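Local coordinates for conserved Archaeal protein (Sulfolobus acidocaldarius, PDB 4OPC) that uses FAD to hydrogenate the double bonds of geranylgeranyl chains, turning unsaturated archaeols into saturated archaeal membrane lipids, at residues 152-165 against 282-294. Residues are numbered along the deposited sequence; the frame is centred on the assembly and turned at random. Where two conformers were deposited one is given.
Sequences KVVVEATGYSRSFR and NGIIVIGDSGFTV. With FDA (dihydroflavine-adenine dinucleotide), chain B.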
loop_
_atom_site.group_PDB
_atom_site.type_symbol
_atom_site.label_atom_id
_atom_site.label_comp_id
_atom_site.label_asym_id
_atom_site.label_seq_id
_atom_site.Cartn_x
_atom_site.Cartn_y
_atom_site.Cartn_z
ATOM N N LYS A 152 -15.526 -15.312 -15.110
ATOM C CA LYS A 152 -14.329 -16.133 -15.292
ATOM C C LYS A 152 -13.248 -15.793 -14.267
ATOM O O LYS A 152 -12.495 -16.667 -13.837
ATOM C CB LYS A 152 -13.759 -15.993 -16.712
ATOM C CG LYS A 152 -14.695 -16.407 -17.818
ATOM C CD LYS A 152 -15.398 -17.735 -17.521
ATOM C CE LYS A 152 -14.465 -18.922 -17.586
ATOM N NZ LYS A 152 -15.200 -20.199 -17.337
ATOM N N VAL A 153 -13.137 -14.513 -13.915
ATOM C CA VAL A 153 -12.166 -14.061 -12.923
ATOM C C VAL A 153 -12.814 -13.024 -12.017
ATOM O O VAL A 153 -13.509 -12.113 -12.490
ATOM C CB VAL A 153 -10.908 -13.418 -13.574
ATOM C CG1 VAL A 153 -9.835 -13.139 -12.519
ATOM C CG2 VAL A 153 -10.334 -14.298 -14.663
ATOM N N VAL A 154 -12.604 -13.179 -10.720
ATOM C CA VAL A 154 -12.939 -12.165 -9.733
ATOM C C VAL A 154 -11.650 -11.411 -9.409
ATOM O O VAL A 154 -10.604 -12.028 -9.170
ATOM C CB VAL A 154 -13.497 -12.790 -8.443
ATOM C CG1 VAL A 154 -13.538 -11.759 -7.313
ATOM C CG2 VAL A 154 -14.897 -13.345 -8.665
ATOM N N VAL A 155 -11.716 -10.085 -9.432
ATOM C CA VAL A 155 -10.616 -9.259 -8.959
ATOM C C VAL A 155 -11.004 -8.803 -7.563
ATOM O O VAL A 155 -11.982 -8.070 -7.387
ATOM C CB VAL A 155 -10.383 -8.047 -9.885
ATOM C CG1 VAL A 155 -9.334 -7.131 -9.293
ATOM C CG2 VAL A 155 -9.963 -8.517 -11.272
ATOM N N GLU A 156 -10.279 -9.296 -6.560
ATOM C CA GLU A 156 -10.559 -8.995 -5.166
ATOM C C GLU A 156 -9.781 -7.739 -4.793
ATOM O O GLU A 156 -8.561 -7.767 -4.642
ATOM C CB GLU A 156 -10.132 -10.178 -4.283
ATOM C CG GLU A 156 -11.082 -10.496 -3.128
ATOM C CD GLU A 156 -10.838 -9.671 -1.868
ATOM O OE1 GLU A 156 -10.246 -8.580 -1.964
ATOM O OE2 GLU A 156 -11.286 -10.092 -0.780
ATOM N N ALA A 157 -10.504 -6.637 -4.661
ATOM C CA ALA A 157 -9.916 -5.329 -4.430
ATOM C C ALA A 157 -10.604 -4.673 -3.230
ATOM O O ALA A 157 -10.897 -3.474 -3.241
ATOM C CB ALA A 157 -10.057 -4.470 -5.680
ATOM N N THR A 158 -10.854 -5.471 -2.195
ATOM C CA THR A 158 -11.679 -5.041 -1.063
ATOM C C THR A 158 -10.914 -4.272 0.016
ATOM O O THR A 158 -11.459 -3.964 1.080
ATOM C CB THR A 158 -12.383 -6.243 -0.397
ATOM O OG1 THR A 158 -11.389 -7.125 0.143
ATOM C CG2 THR A 158 -13.286 -6.996 -1.385
ATOM N N GLY A 159 -9.660 -3.933 -0.259
ATOM C CA GLY A 159 -8.827 -3.259 0.729
ATOM C C GLY A 159 -8.499 -4.128 1.933
ATOM O O GLY A 159 -8.553 -5.357 1.857
ATOM N N TYR A 160 -8.159 -3.489 3.043
ATOM C CA TYR A 160 -7.753 -4.220 4.234
ATOM C C TYR A 160 -8.850 -5.178 4.725
ATOM O O TYR A 160 -8.564 -6.179 5.378
ATOM C CB TYR A 160 -7.349 -3.248 5.344
ATOM C CG TYR A 160 -6.948 -3.922 6.638
ATOM C CD1 TYR A 160 -5.640 -4.335 6.863
ATOM C CD2 TYR A 160 -7.889 -4.145 7.628
ATOM C CE1 TYR A 160 -5.281 -4.962 8.060
ATOM C CE2 TYR A 160 -7.556 -4.765 8.800
ATOM C CZ TYR A 160 -6.257 -5.170 9.019
ATOM O OH TYR A 160 -5.954 -5.784 10.219
ATOM N N SER A 161 -10.104 -4.866 4.428
ATOM C CA SER A 161 -11.197 -5.746 4.837
ATOM C C SER A 161 -11.003 -7.186 4.371
ATOM O O SER A 161 -11.382 -8.113 5.085
ATOM C CB SER A 161 -12.558 -5.220 4.351
ATOM O OG SER A 161 -12.792 -5.514 2.983
ATOM N N ARG A 162 -10.419 -7.368 3.184
ATOM C CA ARG A 162 -10.230 -8.710 2.608
ATOM C C ARG A 162 -11.516 -9.507 2.712
ATOM O O ARG A 162 -11.516 -10.687 3.037
ATOM C CB ARG A 162 -9.080 -9.442 3.303
ATOM C CG ARG A 162 -7.766 -8.730 3.118
ATOM C CD ARG A 162 -6.763 -9.190 4.135
ATOM N NE ARG A 162 -6.930 -8.487 5.403
ATOM C CZ ARG A 162 -6.640 -8.996 6.595
ATOM N NH1 ARG A 162 -6.216 -10.251 6.710
ATOM N NH2 ARG A 162 -6.802 -8.249 7.672
ATOM N N SER A 163 -12.629 -8.840 2.427
ATOM C CA SER A 163 -13.932 -9.345 2.834
ATOM C C SER A 163 -14.523 -10.426 1.933
ATOM O O SER A 163 -15.569 -11.001 2.255
ATOM C CB SER A 163 -14.906 -8.180 2.931
ATOM O OG SER A 163 -15.073 -7.586 1.654
ATOM N N PHE A 164 -13.881 -10.683 0.804
ATOM C CA PHE A 164 -14.311 -11.756 -0.080
ATOM C C PHE A 164 -13.379 -12.955 0.026
ATOM O O PHE A 164 -13.819 -14.071 0.312
ATOM C CB PHE A 164 -14.386 -11.218 -1.511
ATOM C CG PHE A 164 -14.900 -12.200 -2.526
ATOM C CD1 PHE A 164 -16.263 -12.343 -2.733
ATOM C CD2 PHE A 164 -14.029 -12.937 -3.305
ATOM C CE1 PHE A 164 -16.740 -13.215 -3.697
ATOM C CE2 PHE A 164 -14.513 -13.814 -4.265
ATOM C CZ PHE A 164 -15.868 -13.947 -4.453
ATOM N N ARG A 165 -12.080 -12.732 -0.166
ATOM C CA ARG A 165 -11.133 -13.846 -0.124
ATOM C C ARG A 165 -11.073 -14.529 1.240
ATOM O O ARG A 165 -10.761 -15.726 1.319
ATOM C CB ARG A 165 -9.737 -13.427 -0.598
ATOM C CG ARG A 165 -8.986 -12.468 0.321
ATOM C CD ARG A 165 -7.673 -12.074 -0.345
ATOM N NE ARG A 165 -6.761 -11.324 0.518
ATOM C CZ ARG A 165 -5.933 -11.875 1.399
ATOM N NH1 ARG A 165 -5.895 -13.195 1.547
ATOM N NH2 ARG A 165 -5.146 -11.102 2.140
ATOM N N ASN A 282 -7.190 -20.090 -8.694
ATOM C CA ASN A 282 -8.180 -20.484 -9.695
ATOM C C ASN A 282 -9.369 -19.532 -9.701
ATOM O O ASN A 282 -10.131 -19.487 -8.735
ATOM C CB ASN A 282 -8.708 -21.898 -9.438
ATOM C CG ASN A 282 -7.623 -22.953 -9.380
ATOM O OD1 ASN A 282 -6.590 -22.870 -10.048
ATOM N ND2 ASN A 282 -7.873 -23.983 -8.584
ATOM N N GLY A 283 -9.528 -18.783 -10.791
ATOM C CA GLY A 283 -10.651 -17.871 -10.939
ATOM C C GLY A 283 -10.570 -16.563 -10.169
ATOM O O GLY A 283 -11.579 -15.850 -10.087
ATOM N N ILE A 284 -9.406 -16.233 -9.600
ATOM C CA ILE A 284 -9.327 -15.041 -8.748
ATOM C C ILE A 284 -7.942 -14.410 -8.744
ATOM O O ILE A 284 -6.918 -15.110 -8.738
ATOM C CB ILE A 284 -9.766 -15.362 -7.305
ATOM C CG1 ILE A 284 -9.736 -14.109 -6.432
ATOM C CG2 ILE A 284 -8.928 -16.510 -6.712
ATOM C CD1 ILE A 284 -10.435 -14.284 -5.080
ATOM N N ILE A 285 -7.926 -13.082 -8.762
ATOM C CA ILE A 285 -6.713 -12.294 -8.539
ATOM C C ILE A 285 -7.006 -11.312 -7.414
ATOM O O ILE A 285 -8.123 -10.781 -7.329
ATOM C CB ILE A 285 -6.285 -11.552 -9.817
ATOM C CG1 ILE A 285 -5.658 -12.537 -10.807
ATOM C CG2 ILE A 285 -5.333 -10.374 -9.498
ATOM C CD1 ILE A 285 -5.392 -11.922 -12.179
ATOM N N VAL A 286 -6.021 -11.083 -6.543
ATOM C CA VAL A 286 -6.149 -10.164 -5.424
ATOM C C VAL A 286 -5.207 -8.983 -5.621
ATOM O O VAL A 286 -4.044 -9.167 -5.989
ATOM C CB VAL A 286 -5.796 -10.888 -4.110
ATOM C CG1 VAL A 286 -5.954 -9.951 -2.920
ATOM C CG2 VAL A 286 -6.670 -12.121 -3.947
ATOM N N ILE A 287 -5.709 -7.771 -5.388
ATOM C CA ILE A 287 -4.929 -6.555 -5.624
ATOM C C ILE A 287 -5.086 -5.544 -4.485
ATOM O O ILE A 287 -5.953 -5.694 -3.608
ATOM C CB ILE A 287 -5.275 -5.892 -6.980
ATOM C CG1 ILE A 287 -6.740 -5.453 -7.007
ATOM C CG2 ILE A 287 -4.976 -6.831 -8.144
ATOM C CD1 ILE A 287 -7.099 -4.650 -8.253
ATOM N N GLY A 288 -4.243 -4.517 -4.488
ATOM C CA GLY A 288 -4.330 -3.461 -3.494
ATOM C C GLY A 288 -4.059 -3.918 -2.069
ATOM O O GLY A 288 -3.359 -4.920 -1.837
ATOM N N ASP A 289 -4.617 -3.188 -1.108
ATOM C CA ASP A 289 -4.408 -3.536 0.297
ATOM C C ASP A 289 -4.820 -4.977 0.605
ATOM O O ASP A 289 -4.219 -5.604 1.480
ATOM C CB ASP A 289 -5.178 -2.605 1.247
ATOM C CG ASP A 289 -4.560 -1.215 1.382
ATOM O OD1 ASP A 289 -3.493 -0.946 0.793
ATOM O OD2 ASP A 289 -5.164 -0.386 2.106
ATOM N N SER A 290 -5.848 -5.493 -0.074
ATOM C CA SER A 290 -6.249 -6.876 0.149
ATOM C C SER A 290 -5.124 -7.849 -0.164
ATOM O O SER A 290 -5.055 -8.915 0.431
ATOM C CB SER A 290 -7.477 -7.203 -0.696
ATOM O OG SER A 290 -7.908 -8.525 -0.425
ATOM N N GLY A 291 -4.264 -7.482 -1.110
ATOM C CA GLY A 291 -3.105 -8.283 -1.470
ATOM C C GLY A 291 -1.810 -7.794 -0.843
ATOM O O GLY A 291 -0.729 -8.225 -1.244
ATOM N N PHE A 292 -1.920 -6.876 0.112
ATOM C CA PHE A 292 -0.769 -6.316 0.840
ATOM C C PHE A 292 0.235 -5.627 -0.088
ATOM O O PHE A 292 1.439 -5.869 0.016
ATOM C CB PHE A 292 -0.044 -7.377 1.695
ATOM C CG PHE A 292 -0.960 -8.230 2.538
ATOM C CD1 PHE A 292 -2.090 -7.697 3.154
ATOM C CD2 PHE A 292 -0.682 -9.584 2.711
ATOM C CE1 PHE A 292 -2.909 -8.479 3.933
ATOM C CE2 PHE A 292 -1.515 -10.379 3.478
ATOM C CZ PHE A 292 -2.628 -9.832 4.083
ATOM N N THR A 293 -0.239 -4.743 -0.959
ATOM C CA THR A 293 0.649 -4.074 -1.920
ATOM C C THR A 293 1.413 -2.822 -1.410
ATOM O O THR A 293 2.201 -2.218 -2.131
ATOM C CB THR A 293 -0.097 -3.769 -3.228
ATOM O OG1 THR A 293 -1.309 -3.057 -2.935
ATOM C CG2 THR A 293 -0.452 -5.065 -3.941
ATOM N N VAL A 294 1.235 -2.479 -0.153
ATOM C CA VAL A 294 1.759 -1.226 0.372
ATOM C C VAL A 294 3.271 -1.285 0.611
ATOM O O VAL A 294 3.798 -2.312 1.066
ATOM C CB VAL A 294 1.050 -0.925 1.685
ATOM C CG1 VAL A 294 1.583 0.352 2.325
ATOM C CG2 VAL A 294 -0.453 -0.823 1.441
HETATM P PA FDA B . -9.498 0.778 -0.447
HETATM O O1A FDA B . -9.703 0.423 0.974
HETATM O O2A FDA B . -9.207 2.238 -0.773
HETATM O O5B FDA B . -10.778 0.353 -1.275
HETATM C C5B FDA B . -11.450 -0.893 -0.999
HETATM C C4B FDA B . -12.870 -0.751 -1.477
HETATM O O4B FDA B . -13.530 -2.031 -1.402
HETATM C C3B FDA B . -13.730 0.232 -0.675
HETATM O O3B FDA B . -14.231 1.274 -1.511
HETATM C C2B FDA B . -14.815 -0.659 -0.040
HETATM O O2B FDA B . -16.068 -0.002 0.068
HETATM C C1B FDA B . -14.875 -1.821 -1.020
HETATM N N9A FDA B . -15.351 -3.099 -0.505
HETATM C C8A FDA B . -14.810 -3.835 0.521
HETATM N N7A FDA B . -15.398 -4.994 0.714
HETATM C C5A FDA B . -16.386 -5.026 -0.261
HETATM C C6A FDA B . -17.325 -6.010 -0.623
HETATM N N6A FDA B . -17.394 -7.216 -0.056
HETATM N N1A FDA B . -18.128 -5.748 -1.674
HETATM C C2A FDA B . -18.036 -4.557 -2.274
HETATM N N3A FDA B . -17.166 -3.570 -2.048
HETATM C C4A FDA B . -16.345 -3.882 -1.039
HETATM N N1 FDA B . -0.972 5.605 0.449
HETATM C C2 FDA B . -0.384 6.509 -0.400
HETATM O O2 FDA B . -0.042 6.191 -1.534
HETATM N N3 FDA B . -0.227 7.789 0.063
HETATM C C4 FDA B . -0.490 8.255 1.334
HETATM O O4 FDA B . -0.426 9.460 1.567
HETATM C C4X FDA B . -1.033 7.269 2.187
HETATM N N5 FDA B . -1.370 7.616 3.463
HETATM C C5X FDA B . -2.195 6.801 4.209
HETATM C C6 FDA B . -2.767 7.263 5.386
HETATM C C7 FDA B . -3.670 6.496 6.106
HETATM C C7M FDA B . -4.359 7.097 7.304
HETATM C C8 FDA B . -3.981 5.202 5.664
HETATM C C8M FDA B . -5.014 4.370 6.388
HETATM C C9 FDA B . -3.393 4.723 4.490
HETATM C C9A FDA B . -2.523 5.513 3.748
HETATM N N10 FDA B . -1.943 5.078 2.536
HETATM C C10 FDA B . -1.311 5.991 1.720
HETATM C "C1'" FDA B . -2.267 3.750 1.956
HETATM C "C2'" FDA B . -3.367 3.877 0.886
HETATM O "O2'" FDA B . -4.429 4.714 1.353
HETATM C "C3'" FDA B . -3.946 2.500 0.550
HETATM O "O3'" FDA B . -2.863 1.605 0.332
HETATM C "C4'" FDA B . -4.819 2.447 -0.712
HETATM O "O4'" FDA B . -5.793 3.488 -0.722
HETATM C "C5'" FDA B . -5.494 1.102 -0.854
HETATM O "O5'" FDA B . -6.387 1.117 -1.986
HETATM P P FDA B . -7.346 -0.124 -2.249
HETATM O O1P FDA B . -8.105 0.187 -3.473
HETATM O O2P FDA B . -6.584 -1.440 -2.195
HETATM O O3P FDA B . -8.311 -0.175 -0.973
HETATM O O HOH W 1 -7.564 -3.994 -2.171
HETATM O O HOH W 2 -7.811 -0.628 2.742
#
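Ser-290 and Glu-156 meet where two parallel strands, 153-156 and 284-286, run out into loops. The serine is a small bump in a polar hollow: its OG donates to Glu-156 OE1 at 2.8 Å, coming from above the carboxylate plane, and lies in the plane of the Arg-165 guanidinium, whose NE reaches it at 3.2 Å. Arg-165 grips the serine side-on, its NH2 bonding Ser-290 O at 2.8 Å. Val-286 crosses this arginine at about a right angle, its branched end set against a single methylene, with CG2 3.7 Å from Arg-165 CD. Glu-156 bends at chi2 (-85°), which turns its carboxylate back among the amides of the 157-165 loop; OE1 also takes Thr-158 N and OG1, while OE2 takes Phe-164 N and, on its anti lone pair, Arg-165 N. A glutamine in its place would probably leave one or more of these donors, facing an NH2 instead of an oxygen, without an acceptor, freeing the loop to shift.

Four backbone bonds, from Val-154 N to Gly-283 O through Ile-287 N to Glu-156 O, join the strands as neighbours in the parallel part of the mixed sheet of a Rossmann-type FAD domain, strand 9-12 flanking 153-156 on its other side. On the face turned to helix 302-322, beta-branched residues suit the sheet: Ile-287 CD1 presses tightly on Val-155 CG1 at 3.5 Å, and its CG1 rests against the Ala-157 methyl, small enough to leave room for it. On the other face, Ile-284 CD1 meets the edge of the Phe-164 ring.

Beyond the strands, Gly-159 and Gly-288 leave room for the diphosphate of the bound dihydroflavin cofactor; a water ties Gly-159 N and Ser-290 N to phosphate oxygen O2P, and Asp-289 OD1 accepts the ribityl O3' at 2.7 Å.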